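Local coordinates for protein carboxylase (PDB 5H80) that probably carries out the ATP-dependent carboxylation of biotin, as the biotin carboxylase domain of a single-chain bacterial carboxylase, at residues 443-446 / 447-450. Sequence-based numbering, arbitrary orientation.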
loop_
_atom_site.group_PDB
_atom_site.type_symbol
_atom_site.label_atom_id
_atom_site.label_comp_id
_atom_site.label_asym_id
_atom_site.label_seq_id
_atom_site.Cartn_x
_atom_site.Cartn_y
_atom_site.Cartn_z
ATOM N N THR A 443 -13.454 -8.613 -0.643
ATOM C CA THR A 443 -13.035 -8.812 0.750
ATOM C C THR A 443 -12.669 -7.526 1.499
ATOM O O THR A 443 -13.164 -7.247 2.630
ATOM C CB THR A 443 -11.981 -9.885 0.820
ATOM O OG1 THR A 443 -12.518 -11.077 0.214
ATOM C CG2 THR A 443 -11.530 -10.070 2.211
ATOM N N ALA A 444 -11.873 -6.674 0.850
ATOM C CA ALA A 444 -11.510 -5.435 1.436
ATOM C C ALA A 444 -12.712 -4.536 1.698
ATOM O O ALA A 444 -12.875 -4.023 2.810
ATOM C CB ALA A 444 -10.484 -4.732 0.534
ATOM N N LEU A 445 -13.642 -4.413 0.765
ATOM C CA LEU A 445 -14.815 -3.738 1.035
ATOM C C LEU A 445 -15.671 -4.277 2.170
ATOM O O LEU A 445 -16.253 -3.499 2.940
ATOM C CB LEU A 445 -15.622 -3.581 -0.223
ATOM C CG LEU A 445 -14.999 -2.647 -1.216
ATOM C CD1 LEU A 445 -16.070 -2.565 -2.309
ATOM C CD2 LEU A 445 -14.625 -1.301 -0.578
ATOM N N SER A 446 -15.640 -5.590 2.367
ATOM C CA SER A 446 -16.459 -6.236 3.397
ATOM C C SER A 446 -15.886 -5.929 4.720
ATOM O O SER A 446 -16.652 -6.021 5.757
ATOM C CB SER A 446 -16.465 -7.758 3.180
ATOM O OG SER A 446 -15.207 -8.365 3.607
ATOM N N GLU A 447 -14.636 -5.439 4.804
ATOM C CA GLU A 447 -14.034 -5.017 6.062
ATOM C C GLU A 447 -14.209 -3.537 6.348
ATOM O O GLU A 447 -13.707 -3.030 7.334
ATOM C CB GLU A 447 -12.520 -5.375 6.070
ATOM C CG GLU A 447 -12.278 -6.841 6.289
ATOM C CD GLU A 447 -10.865 -7.411 6.118
ATOM O OE1 GLU A 447 -9.869 -6.641 6.038
ATOM O OE2 GLU A 447 -10.791 -8.701 5.980
ATOM N N PHE A 448 -14.887 -2.826 5.460
ATOM C CA PHE A 448 -15.167 -1.419 5.682
ATOM C C PHE A 448 -16.393 -1.173 6.570
ATOM O O PHE A 448 -17.517 -1.262 6.107
ATOM C CB PHE A 448 -15.342 -0.720 4.341
ATOM C CG PHE A 448 -14.903 0.737 4.303
ATOM C CD1 PHE A 448 -14.475 1.228 3.080
ATOM C CD2 PHE A 448 -14.947 1.633 5.406
ATOM C CE1 PHE A 448 -14.062 2.551 2.913
ATOM C CE2 PHE A 448 -14.553 3.003 5.263
ATOM C CZ PHE A 448 -14.080 3.456 4.001
ATOM N N GLN A 449 -16.102 -0.781 7.793
ATOM C CA GLN A 449 -17.152 -0.591 8.865
ATOM C C GLN A 449 -17.485 0.869 8.816
ATOM O O GLN A 449 -16.600 1.684 9.039
ATOM C CB GLN A 449 -16.575 -0.861 10.248
ATOM C CG GLN A 449 -16.010 -2.219 10.518
ATOM C CD GLN A 449 -15.695 -2.397 11.984
ATOM O OE1 GLN A 449 -16.600 -2.532 12.812
ATOM N NE2 GLN A 449 -14.415 -2.395 12.320
ATOM N N ILE A 450 -18.687 1.177 8.350
ATOM C CA ILE A 450 -19.235 2.477 8.424
ATOM C C ILE A 450 -20.590 2.379 9.176
ATOM O O ILE A 450 -21.405 1.538 8.836
ATOM C CB ILE A 450 -19.439 3.079 7.013
ATOM C CG1 ILE A 450 -18.115 2.971 6.243
ATOM C CG2 ILE A 450 -19.866 4.538 7.106
ATOM C CD1 ILE A 450 -18.171 3.504 4.833
HETATM O O HOH W 1 -18.585 -3.294 4.534
#
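Glu447 and Phe448 follow on from the last turn of helix 434-446, their N atoms bonded to its carbonyls, in a local, C-terminal helix-end contact where the chain leaves the helix for strand 449-451. At the exit the backbone bonds are mainly of i to i+3 span, a 3-10-like pairing. Glu447 N lies 3.0 Å from Ala444 O in one such bond and makes a weak i to i+4 bond to Thr443 O, and Phe448 N follows at 2.9 Å from Leu445 O. Ser446 OG, held between its backbone N and carbonyl carbon (chi1 76°), turns back to Thr443 O, donating on a lone pair in the carbonyl plane at 2.5 Å. One water donates to both Leu445 O and Phe448 O, bridging the helix end to the residue just before the strand. This helix-to-strand connection belongs to the C-terminal domain of the biotin carboxylase fold; strand 449-451 pairs antiparallel with 393-395, and the helix packs on strand 421-429. Leu445 CD2 meets the edge of the Phe448 ring at CD1 (4.4 Å), while Ile450 CD1 lies over one face, 3.6 Å above the ring plane and toward its rim. Glu447 runs alongside Thr443, pointing the same way: with CG beside the backbone N (chi1 -75°) and the chain extended beyond it, CG passes 3.8 Å from Thr443 O. Its OE1 forms a salt bridge with Arg49 of the second subunit, so an alanine here would probably leave that arginine without this carboxylate and remove the packing of CG against Thr443 O. Thr443 OG1 is hydrogen-bonded to Arg439 O, one helical turn back.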